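Local coordinates for protein terminal oxygenase component of carbazole (Janthinobacterium sp., PDB 7BUG) that forms the oxygenase component of carbazole 1,9a-dioxygenase, a Rieske non-heme iron enzyme that dihydroxylates carbazole at its angular and adjacent carbons, at residues E314-E318 and S319-P323; V32-S35 and K36-N39; H183-I186 and H187-S190. All coordinates share one frame; numbering follows the deposited sequence.

Interaction 1. Residues E314-E318 and S319-P323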
ATOM      1  N   GLU A 314     -42.636 -11.608   1.942  1.00 23.78           N
ATOM      2  CA  GLU A 314     -41.399 -12.007   2.665  1.00 27.35           C
ATOM      3  C   GLU A 314     -40.952 -13.404   2.223  1.00 30.83           C
ATOM      4  O   GLU A 314     -39.744 -13.637   2.087  1.00 26.23           O
ATOM      5  CB  GLU A 314     -41.580 -11.987   4.179  1.00 30.25           C
ATOM      6  CG  GLU A 314     -41.843 -10.594   4.737  1.00 35.09           C
ATOM      7  CD  GLU A 314     -42.036 -10.497   6.250  1.00 39.89           C
ATOM      8  OE1 GLU A 314     -42.313 -11.529   6.914  1.00 42.82           O
ATOM      9  OE2 GLU A 314     -41.923  -9.379   6.760  1.00 42.72           O
ATOM     10  N   GLN A 315     -41.902 -14.315   2.033  1.00 31.19           N
ATOM     11  CA  GLN A 315     -41.588 -15.715   1.676  1.00 31.69           C
ATOM     12  C   GLN A 315     -41.065 -15.751   0.237  1.00 24.67           C
ATOM     13  O   GLN A 315     -40.047 -16.420   0.035  1.00 24.99           O
ATOM     14  CB  GLN A 315     -42.810 -16.595   1.954  1.00 33.06           C
ATOM     15  CG  GLN A 315     -42.912 -16.892   3.446  1.00 40.69           C
ATOM     16  CD  GLN A 315     -44.308 -17.262   3.887  1.00 53.91           C
ATOM     17  OE1 GLN A 315     -45.146 -17.675   3.082  1.00 54.27           O
ATOM     18  NE2 GLN A 315     -44.568 -17.104   5.179  1.00 52.90           N
ATOM     19  N   GLU A 316     -41.687 -15.020  -0.688  1.00 26.69           N
ATOM     20  CA  GLU A 316     -41.218 -14.970  -2.099  1.00 25.48           C
ATOM     21  C   GLU A 316     -39.853 -14.261  -2.137  1.00 26.57           C
ATOM     22  O   GLU A 316     -39.005 -14.626  -2.982  1.00 22.88           O
ATOM     23  CB  GLU A 316     -42.165 -14.226  -3.041  1.00 30.63           C
ATOM     24  CG  GLU A 316     -43.510 -14.873  -3.313  1.00 38.30           C
ATOM     25  CD  GLU A 316     -44.354 -14.118  -4.331  1.00 39.11           C
ATOM     26  OE1 GLU A 316     -43.774 -13.448  -5.232  1.00 41.39           O
ATOM     27  OE2 GLU A 316     -45.590 -14.182  -4.222  1.00 44.91           O
ATOM     28  N   PHE A 317     -39.670 -13.186  -1.354  1.00 23.85           N
ATOM     29  CA  PHE A 317     -38.350 -12.488  -1.325  1.00 22.80           C
ATOM     30  C   PHE A 317     -37.242 -13.491  -0.968  1.00 23.83           C
ATOM     31  O   PHE A 317     -36.198 -13.564  -1.705  1.00 24.32           O
ATOM     32  CB  PHE A 317     -38.375 -11.274  -0.397  1.00 22.53           C
ATOM     33  CG  PHE A 317     -37.051 -10.546  -0.288  1.00 21.33           C
ATOM     34  CD1 PHE A 317     -36.696  -9.574  -1.201  1.00 20.66           C
ATOM     35  CD2 PHE A 317     -36.195 -10.811   0.747  1.00 21.45           C
ATOM     36  CE1 PHE A 317     -35.500  -8.886  -1.056  1.00 19.99           C
ATOM     37  CE2 PHE A 317     -34.993 -10.143   0.896  1.00 21.75           C
ATOM     38  CZ  PHE A 317     -34.670  -9.150   0.000  1.00 20.66           C
ATOM     39  N   GLU A 318     -37.420 -14.238   0.115  1.00 26.55           N
ATOM     40  CA  GLU A 318     -36.351 -15.122   0.659  1.00 30.06           C
ATOM     41  C   GLU A 318     -36.114 -16.278  -0.319  1.00 29.41           C
ATOM     42  O   GLU A 318     -34.956 -16.696  -0.498  1.00 29.23           O
ATOM     43  CB  GLU A 318     -36.682 -15.620   2.068  1.00 34.23           C
ATOM     44  CG  GLU A 318     -36.384 -14.598   3.158  1.00 44.32           C
ATOM     45  CD  GLU A 318     -34.950 -14.076   3.276  1.00 51.30           C
ATOM     46  OE1 GLU A 318     -33.991 -14.811   2.934  1.00 57.80           O
ATOM     47  OE2 GLU A 318     -34.790 -12.922   3.726  1.00 57.57           O
ATOM     48  N   SER A 319     -37.186 -16.789  -0.908  1.00 27.11           N
ATOM     49  CA  SER A 319     -37.160 -18.056  -1.678  1.00 30.11           C
ATOM     50  C   SER A 319     -36.758 -17.756  -3.119  1.00 27.71           C
ATOM     51  O   SER A 319     -36.155 -18.600  -3.727  1.00 30.00           O
ATOM     52  CB  SER A 319     -38.479 -18.787  -1.592  1.00 27.73           C
ATOM     53  OG  SER A 319     -39.492 -18.194  -2.399  1.00 30.37           O
ATOM     54  N   LYS A 320     -37.097 -16.584  -3.651  1.00 25.57           N
ATOM     55  CA  LYS A 320     -36.964 -16.346  -5.095  1.00 24.20           C
ATOM     56  C   LYS A 320     -36.234 -15.023  -5.345  1.00 24.39           C
ATOM     57  O   LYS A 320     -35.237 -15.074  -6.039  1.00 24.92           O
ATOM     58  CB  LYS A 320     -38.321 -16.363  -5.789  1.00 27.85           C
ATOM     59  CG  LYS A 320     -38.260 -16.185  -7.297  1.00 31.35           C
ATOM     60  CD  LYS A 320     -39.362 -16.919  -8.037  1.00 38.54           C
ATOM     61  CE  LYS A 320     -39.466 -18.395  -7.672  1.00 39.64           C
ATOM     62  NZ  LYS A 320     -40.853 -18.900  -7.822  1.00 40.49           N
ATOM     63  N   TRP A 321     -36.775 -13.883  -4.907  1.00 23.23           N
ATOM     64  CA  TRP A 321     -36.319 -12.600  -5.505  1.00 21.42           C
ATOM     65  C   TRP A 321     -34.913 -12.219  -5.012  1.00 18.87           C
ATOM     66  O   TRP A 321     -34.156 -11.605  -5.815  1.00 21.31           O
ATOM     67  CB  TRP A 321     -37.342 -11.493  -5.275  1.00 21.05           C
ATOM     68  CG  TRP A 321     -38.690 -11.837  -5.814  1.00 21.04           C
ATOM     69  CD1 TRP A 321     -39.859 -11.884  -5.109  1.00 23.44           C
ATOM     70  CD2 TRP A 321     -39.015 -12.247  -7.142  1.00 21.84           C
ATOM     71  NE1 TRP A 321     -40.886 -12.272  -5.920  1.00 24.56           N
ATOM     72  CE2 TRP A 321     -40.411 -12.483  -7.176  1.00 24.69           C
ATOM     73  CE3 TRP A 321     -38.275 -12.430  -8.302  1.00 21.96           C
ATOM     74  CZ2 TRP A 321     -41.068 -12.892  -8.328  1.00 25.05           C
ATOM     75  CZ3 TRP A 321     -38.928 -12.805  -9.445  1.00 25.98           C
ATOM     76  CH2 TRP A 321     -40.305 -13.041  -9.452  1.00 25.96           C
ATOM     77  N   LYS A 322     -34.583 -12.470  -3.762  1.00 20.72           N
ATOM     78  CA  LYS A 322     -33.233 -12.170  -3.242  1.00 22.01           C
ATOM     79  C   LYS A 322     -32.201 -13.028  -3.980  1.00 22.49           C
ATOM     80  O   LYS A 322     -31.242 -12.501  -4.540  1.00 20.66           O
ATOM     81  CB  LYS A 322     -33.168 -12.282  -1.726  1.00 25.40           C
ATOM     82  CG  LYS A 322     -31.763 -12.090  -1.172  1.00 29.19           C
ATOM     83  CD  LYS A 322     -31.758 -11.974   0.324  1.00 35.24           C
ATOM     84  CE  LYS A 322     -30.360 -12.035   0.898  1.00 40.05           C
ATOM     85  NZ  LYS A 322     -30.396 -12.322   2.353  1.00 47.11           N
ATOM     86  N   PRO A 323     -32.294 -14.379  -4.001  1.00 22.60           N
ATOM     87  CA  PRO A 323     -31.242 -15.164  -4.650  1.00 23.77           C
ATOM     88  C   PRO A 323     -31.251 -15.000  -6.174  1.00 22.23           C
ATOM     89  O   PRO A 323     -30.168 -15.011  -6.757  1.00 25.02           O
ATOM     90  CB  PRO A 323     -31.520 -16.617  -4.191  1.00 23.27           C
ATOM     91  CG  PRO A 323     -32.968 -16.621  -3.823  1.00 25.11           C
ATOM     92  CD  PRO A 323     -33.270 -15.222  -3.298  1.00 24.81           C
TER
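Trp-321 and Glu-316 lie side by side on one flank of the helix, and the indole NE1 donates to the carboxylate OE1 at 3.2 Å, with the oxygen close to the ring plane. The bond uses the anti lone pair of OE1, the one turned away from OE2, which forms a salt bridge with Lys-312 one turn earlier. Phe-317 is buried as Trp-321 is, and here the packing is apolar. CB of Lys-322 sits over a face of the Phe-317 ring, 4.0 Å from its centroid, a CH-pi contact, while CD packs 3.8 Å from CE2. Phe-317 points its ring along this path because CG stands anti to the backbone N (chi1 178°), and Leu-161 and Leu-300 of the underlying sheet also pack against it. The solvent side is looser: NZ of Lys-322 stays 4.4 Å from OE1 of the exposed Glu-318, opposite charges that stop short of a salt bridge. Ser-319, also exposed, folds its OG back to the carbonyl O of Gln-315, which it shares with its own N, the two donors arriving from opposite faces of the carbonyl plane. The backbone widens next: Trp-321 N bonds to Glu-316 O, and Lys-322 N to Phe-317 O at 2.8 Å. Pro-323, lacking an N-H, follows at a kink. This is a pi-type turn within the amphipathic helix 307-327, which packs on the antiparallel sheet of the catalytic domain.

Interaction 2. Residues V32-S35 and K36-N39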
ATOM      1  N   VAL A  32     -27.737   3.058   5.721  1.00 11.40           N
ATOM      2  CA  VAL A  32     -26.442   2.406   6.076  1.00 12.09           C
ATOM      3  C   VAL A  32     -26.644   0.986   6.585  1.00 14.43           C
ATOM      4  O   VAL A  32     -25.658   0.249   6.589  1.00 13.22           O
ATOM      5  CB  VAL A  32     -25.700   3.250   7.110  1.00 13.30           C
ATOM      6  CG1 VAL A  32     -25.288   4.597   6.497  1.00 14.38           C
ATOM      7  CG2 VAL A  32     -26.489   3.459   8.359  1.00 13.27           C
ATOM      8  N   MET A  33     -27.837   0.638   7.031  1.00 13.36           N
ATOM      9  CA  MET A  33     -28.094  -0.723   7.572  1.00 14.56           C
ATOM     10  C   MET A  33     -29.599  -0.880   7.725  1.00 14.56           C
ATOM     11  O   MET A  33     -30.331   0.077   7.483  1.00 13.61           O
ATOM     12  CB  MET A  33     -27.418  -0.943   8.922  1.00 15.95           C
ATOM     13  CG  MET A  33     -27.991  -0.149  10.025  1.00 17.00           C
ATOM     14  SD  MET A  33     -27.053  -0.415  11.579  1.00 24.15           S
ATOM     15  CE  MET A  33     -25.583   0.519  11.219  1.00 25.48           C
ATOM     16  N   PHE A  34     -30.031  -2.095   8.022  1.00 14.88           N
ATOM     17  CA  PHE A  34     -31.466  -2.391   8.271  1.00 15.22           C
ATOM     18  C   PHE A  34     -31.747  -2.288   9.763  1.00 14.10           C
ATOM     19  O   PHE A  34     -30.890  -2.489  10.596  1.00 15.09           O
ATOM     20  CB  PHE A  34     -31.851  -3.745   7.680  1.00 16.19           C
ATOM     21  CG  PHE A  34     -31.743  -3.773   6.181  1.00 17.41           C
ATOM     22  CD1 PHE A  34     -32.693  -3.154   5.390  1.00 22.03           C
ATOM     23  CD2 PHE A  34     -30.639  -4.338   5.575  1.00 19.90           C
ATOM     24  CE1 PHE A  34     -32.588  -3.163   3.997  1.00 22.14           C
ATOM     25  CE2 PHE A  34     -30.545  -4.355   4.192  1.00 19.18           C
ATOM     26  CZ  PHE A  34     -31.476  -3.724   3.411  1.00 20.52           C
ATOM     27  N   SER A  35     -32.939  -1.812  10.077  1.00 14.41           N
ATOM     28  CA  SER A  35     -33.411  -1.627  11.464  1.00 14.81           C
ATOM     29  C   SER A  35     -33.150  -2.895  12.290  1.00 15.61           C
ATOM     30  O   SER A  35     -32.715  -2.766  13.466  1.00 16.79           O
ATOM     31  CB  SER A  35     -34.864  -1.307  11.414  1.00 15.31           C
ATOM     32  OG  SER A  35     -35.094  -0.029  10.824  1.00 17.03           O
ATOM     33  N   LYS A  36     -33.371  -4.061  11.692  1.00 18.20           N
ATOM     34  CA  LYS A  36     -33.315  -5.363  12.437  1.00 22.47           C
ATOM     35  C   LYS A  36     -31.858  -5.677  12.770  1.00 23.07           C
ATOM     36  O   LYS A  36     -31.602  -6.578  13.542  1.00 23.87           O
ATOM     37  CB  LYS A  36     -33.925  -6.474  11.592  1.00 26.26           C
ATOM     38  CG  LYS A  36     -33.134  -6.794  10.325  1.00 31.54           C
ATOM     39  CD  LYS A  36     -33.696  -7.912   9.458  1.00 38.00           C
ATOM     40  CE  LYS A  36     -35.204  -7.987   9.466  1.00 41.84           C
ATOM     41  NZ  LYS A  36     -35.650  -9.074   8.569  1.00 47.04           N
ATOM     42  N   GLU A  37     -30.909  -4.952  12.191  1.00 19.24           N
ATOM     43  CA  GLU A  37     -29.474  -5.256  12.402  1.00 21.04           C
ATOM     44  C   GLU A  37     -28.926  -4.515  13.594  1.00 20.29           C
ATOM     45  O   GLU A  37     -27.719  -4.679  13.890  1.00 24.40           O
ATOM     46  CB  GLU A  37     -28.657  -4.901  11.171  1.00 21.49           C
ATOM     47  CG  GLU A  37     -29.038  -5.747   9.984  1.00 22.94           C
ATOM     48  CD  GLU A  37     -28.257  -5.456   8.715  1.00 27.13           C
ATOM     49  OE1 GLU A  37     -28.209  -4.267   8.282  1.00 20.65           O
ATOM     50  OE2 GLU A  37     -27.699  -6.442   8.146  1.00 30.86           O
ATOM     51  N   ILE A  38     -29.700  -3.600  14.182  1.00 19.18           N
ATOM     52  CA  ILE A  38     -29.237  -2.816  15.355  1.00 22.06           C
ATOM     53  C   ILE A  38     -30.255  -3.035  16.480  1.00 23.43           C
ATOM     54  O   ILE A  38     -31.422  -2.629  16.359  1.00 23.50           O
ATOM     55  CB  ILE A  38     -28.928  -1.339  15.082  1.00 22.58           C
ATOM     56  CG1 ILE A  38     -28.664  -0.617  16.401  1.00 25.76           C
ATOM     57  CG2 ILE A  38     -29.992  -0.666  14.252  1.00 23.77           C
ATOM     58  CD1 ILE A  38     -27.725   0.485  16.272  1.00 28.05           C
ATOM     59  N   ASN A  39     -29.807  -3.785  17.480  1.00 24.44           N
ATOM     60  CA  ASN A  39     -30.605  -4.147  18.669  1.00 27.00           C
ATOM     61  C   ASN A  39     -30.424  -3.075  19.735  1.00 21.46           C
ATOM     62  O   ASN A  39     -29.404  -2.385  19.778  1.00 19.86           O
ATOM     63  CB  ASN A  39     -30.183  -5.491  19.268  1.00 32.38           C
ATOM     64  CG  ASN A  39     -30.567  -6.702  18.439  1.00 41.03           C
ATOM     65  OD1 ASN A  39     -31.721  -6.863  18.038  1.00 48.76           O
ATOM     66  ND2 ASN A  39     -29.610  -7.586  18.214  1.00 47.79           N
TER
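The backbone N of Phe-34 is held by OE1 of Glu-37 at 2.8 Å, in a nearly straight bond with an N-H...O angle of 176°. The carboxylate is approached on its anti side, with the donor somewhat out of its plane. Glu-37 can make this reach because its CG stands beside its own backbone N (chi1 -64°) and the chain then runs extended, back past the turn. On the way CB passes 3.3 Å from Phe-34 O. That same carbonyl oxygen receives the N-H of Glu-37 at 2.9 Å, so Phe-34 and Glu-37 are tied twice, side chain to backbone and backbone to backbone.

The pairing belongs to a short 3-10 segment that follows strand 28-32, an outermost strand of the Rieske-domain sheet, at the start of the connection to strand 44-48. The next bond repeats the three-residue spacing, from Ile-38 N to Ser-35 O, and in both the donor stands well above the carbonyl plane, consistent with tight 3-10 winding. Two oxygens, Ser-35 O and Ile-38 O, come within 3.2 Å of each other; Arg-57 donates to both, NH2 to the first and NE to the second, which would ease their mutual repulsion. Ser-35 turns its OG elsewhere, to Glu-128.

The Phe-34 ring runs alongside the Glu-37 side chain, its plane 55° from that of the carboxylate, and CD2 lies 3.6 Å from OE1. Beyond the turn this ring stacks on Phe-297 of the catalytic domain. On the buried side, SD of Met-33 meets CG2 of Ile-38 at 4.0 Å, and Leu-46 of strand 44-48 packs against the same methionine.

Interaction 3. Residues H183-I186 and H187-S190. With FE2 (Fe (II) ion), chain E.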
ATOM      1  N   HIS A 183     -25.786  -0.889 -20.455  1.00 16.82           N
ATOM      2  CA  HIS A 183     -25.025  -1.849 -19.643  1.00 18.27           C
ATOM      3  C   HIS A 183     -25.789  -3.159 -19.561  1.00 16.41           C
ATOM      4  O   HIS A 183     -25.198  -4.142 -19.145  1.00 17.82           O
ATOM      5  CB  HIS A 183     -24.687  -1.294 -18.230  1.00 17.58           C
ATOM      6  CG  HIS A 183     -25.645  -1.689 -17.174  1.00 16.41           C
ATOM      7  ND1 HIS A 183     -26.821  -1.021 -16.981  1.00 16.66           N
ATOM      8  CD2 HIS A 183     -25.654  -2.725 -16.314  1.00 15.65           C
ATOM      9  CE1 HIS A 183     -27.495  -1.601 -16.020  1.00 20.52           C
ATOM     10  NE2 HIS A 183     -26.806  -2.661 -15.562  1.00 17.48           N
ATOM     11  N   ILE A 184     -27.101  -3.185 -19.863  1.00 17.38           N
ATOM     12  CA  ILE A 184     -27.931  -4.404 -19.701  1.00 17.74           C
ATOM     13  C   ILE A 184     -27.431  -5.560 -20.585  1.00 16.85           C
ATOM     14  O   ILE A 184     -27.765  -6.689 -20.259  1.00 16.94           O
ATOM     15  CB  ILE A 184     -29.396  -4.097 -20.024  1.00 21.37           C
ATOM     16  CG1 ILE A 184     -29.572  -3.568 -21.443  1.00 19.91           C
ATOM     17  CG2 ILE A 184     -29.944  -3.157 -18.952  1.00 22.31           C
ATOM     18  CD1 ILE A 184     -31.016  -3.519 -21.890  1.00 22.24           C
ATOM     19  N   TYR A 185     -26.546  -5.266 -21.511  1.00 17.87           N
ATOM     20  CA  TYR A 185     -25.752  -6.292 -22.245  1.00 19.74           C
ATOM     21  C   TYR A 185     -25.117  -7.283 -21.268  1.00 19.24           C
ATOM     22  O   TYR A 185     -25.107  -8.500 -21.525  1.00 21.09           O
ATOM     23  CB  TYR A 185     -24.739  -5.601 -23.149  1.00 17.87           C
ATOM     24  CG  TYR A 185     -23.968  -6.552 -24.020  1.00 19.32           C
ATOM     25  CD1 TYR A 185     -24.567  -7.113 -25.142  1.00 20.63           C
ATOM     26  CD2 TYR A 185     -22.684  -6.948 -23.679  1.00 21.37           C
ATOM     27  CE1 TYR A 185     -23.882  -8.037 -25.910  1.00 20.53           C
ATOM     28  CE2 TYR A 185     -21.998  -7.886 -24.424  1.00 20.10           C
ATOM     29  CZ  TYR A 185     -22.601  -8.422 -25.549  1.00 21.69           C
ATOM     30  OH  TYR A 185     -21.940  -9.353 -26.318  1.00 21.42           O
ATOM     31  N   ILE A 186     -24.601  -6.816 -20.113  1.00 16.94           N
ATOM     32  CA  ILE A 186     -23.935  -7.727 -19.151  1.00 17.77           C
ATOM     33  C   ILE A 186     -24.908  -8.718 -18.518  1.00 16.92           C
ATOM     34  O   ILE A 186     -24.429  -9.662 -17.906  1.00 17.56           O
ATOM     35  CB  ILE A 186     -23.148  -6.938 -18.079  1.00 17.87           C
ATOM     36  CG1 ILE A 186     -24.048  -6.384 -16.964  1.00 17.73           C
ATOM     37  CG2 ILE A 186     -22.340  -5.849 -18.742  1.00 16.59           C
ATOM     38  CD1 ILE A 186     -23.283  -5.729 -15.830  1.00 21.14           C
ATOM     39  N   HIS A 187     -26.223  -8.453 -18.564  1.00 18.45           N
ATOM     40  CA  HIS A 187     -27.248  -9.252 -17.866  1.00 17.56           C
ATOM     41  C   HIS A 187     -27.876 -10.306 -18.808  1.00 18.46           C
ATOM     42  O   HIS A 187     -28.741 -11.031 -18.347  1.00 19.37           O
ATOM     43  CB  HIS A 187     -28.311  -8.319 -17.300  1.00 17.15           C
ATOM     44  CG  HIS A 187     -27.785  -7.375 -16.265  1.00 15.97           C
ATOM     45  ND1 HIS A 187     -27.242  -7.821 -15.097  1.00 18.28           N
ATOM     46  CD2 HIS A 187     -27.832  -6.033 -16.168  1.00 17.88           C
ATOM     47  CE1 HIS A 187     -26.918  -6.791 -14.330  1.00 17.55           C
ATOM     48  NE2 HIS A 187     -27.258  -5.709 -14.971  1.00 15.00           N
ATOM     49  N   LYS A 188     -27.368 -10.403 -20.032  1.00 20.60           N
ATOM     50  CA  LYS A 188     -27.996 -11.228 -21.112  1.00 23.48           C
ATOM     51  C   LYS A 188     -28.006 -12.710 -20.715  1.00 22.83           C
ATOM     52  O   LYS A 188     -28.932 -13.405 -21.132  1.00 24.37           O
ATOM     53  CB  LYS A 188     -27.316 -10.956 -22.453  1.00 22.47           C
ATOM     54  CG  LYS A 188     -25.873 -11.430 -22.576  1.00 22.85           C
ATOM     55  CD  LYS A 188     -25.188 -10.839 -23.778  1.00 23.53           C
ATOM     56  CE  LYS A 188     -23.753 -11.302 -23.925  1.00 24.09           C
ATOM     57  NZ  LYS A 188     -22.873 -10.727 -22.861  1.00 26.76           N
ATOM     58  N   ASP A 189     -27.112 -13.179 -19.870  1.00 23.07           N
ATOM     59  CA  ASP A 189     -27.057 -14.606 -19.450  1.00 23.67           C
ATOM     60  C   ASP A 189     -27.561 -14.798 -18.028  1.00 24.46           C
ATOM     61  O   ASP A 189     -27.368 -15.903 -17.467  1.00 25.19           O
ATOM     62  CB  ASP A 189     -25.641 -15.179 -19.569  1.00 25.93           C
ATOM     63  CG  ASP A 189     -25.069 -15.142 -20.974  1.00 27.83           C
ATOM     64  OD1 ASP A 189     -25.865 -15.365 -21.890  1.00 29.58           O
ATOM     65  OD2 ASP A 189     -23.841 -14.884 -21.126  1.00 32.64           O
ATOM     66  N   SER A 190     -28.225 -13.804 -17.414  1.00 22.72           N
ATOM     67  CA  SER A 190     -28.678 -13.936 -16.014  1.00 23.40           C
ATOM     68  C   SER A 190     -29.728 -15.043 -15.872  1.00 22.77           C
ATOM     69  O   SER A 190     -30.592 -15.085 -16.708  1.00 26.50           O
ATOM     70  CB  SER A 190     -29.246 -12.647 -15.458  1.00 24.54           C
ATOM     71  OG  SER A 190     -29.693 -12.878 -14.126  1.00 27.59           O
TER
HETATM   72 FE   FE2 E 402     -27.163  -3.831 -13.996  1.00 19.09          FE
HETATM   73  O   HOH W   1     -25.200 -12.176 -18.020  1.00 28.14           O
HETATM   74  O   HOH W   2     -28.906  -3.471 -13.649  1.00 23.56           O
HETATM   75  O   HOH W   3     -27.204  -1.982 -12.812  1.00 23.68           O
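His-183 and His-187 aim their rings at one iron from different directions, the planes 81° apart and the two NE2 atoms 3.1 Å from each other. Each NE2 binds the iron(II) ion, that of His-183 at 2.0 Å and that of His-187 at 2.1 Å, so the closeness of these nitrogens reflects the shared metal. The His-183 ring is also held from behind, where its ND1 bonds to Asp-180 O. His-187 is steadied over one face by Ile-186: CG1 lies 3.7 Å from the ring centroid, almost exactly on the ring normal. The isoleucine achieves this with CG1 placed between its backbone N and carbonyl carbon (chi1 80°), and Phe-329 stacks on the same histidine.

Away from the metal, Lys-188 runs alongside Tyr-185. Its NZ stands over the phenol ring, 3.8 Å from the centroid, a cation-pi contact to which CE adds a CH-pi contact, while a weak bond from NZ reaches Tyr-185 O. Glu-81 of the second subunit takes both polar ends, by a salt bridge to NZ and a hydrogen bond to the phenol OH. Replacing Tyr-185 with a leucine would probably leave the lysine ammonium without its aromatic face and Glu-81 of the second subunit without the phenol hydroxyl it bonds.

A water links Ile-186 O to the N of Asp-189, which lies inside the type I turn from His-187 to Ser-190. Asp-333 and two waters also coordinate the iron, making this the facial triad of two histidines and one carboxylate of the Rieske oxygenase active site, built here at a subunit interface.

The three contacts are all local, yet their chemistry follows their place in the fold. Interaction 3 is buried and joins the metal to the trimer interface, relying on coordination, ring packing and charge shared with a second subunit. Interactions 1 and 2 are partly buried, and no other chain of the assembly touches them. Interaction 1 rides on a helix in the same catalytic domain as interaction 3, with centres about 21 Å apart, and sets buried aromatic rings against an exposed, charged side. Interaction 2 belongs to the Rieske domain, its centre about 32 Å from that of interaction 3, and depends chiefly on backbone bonds and one carboxylate-to-backbone bond.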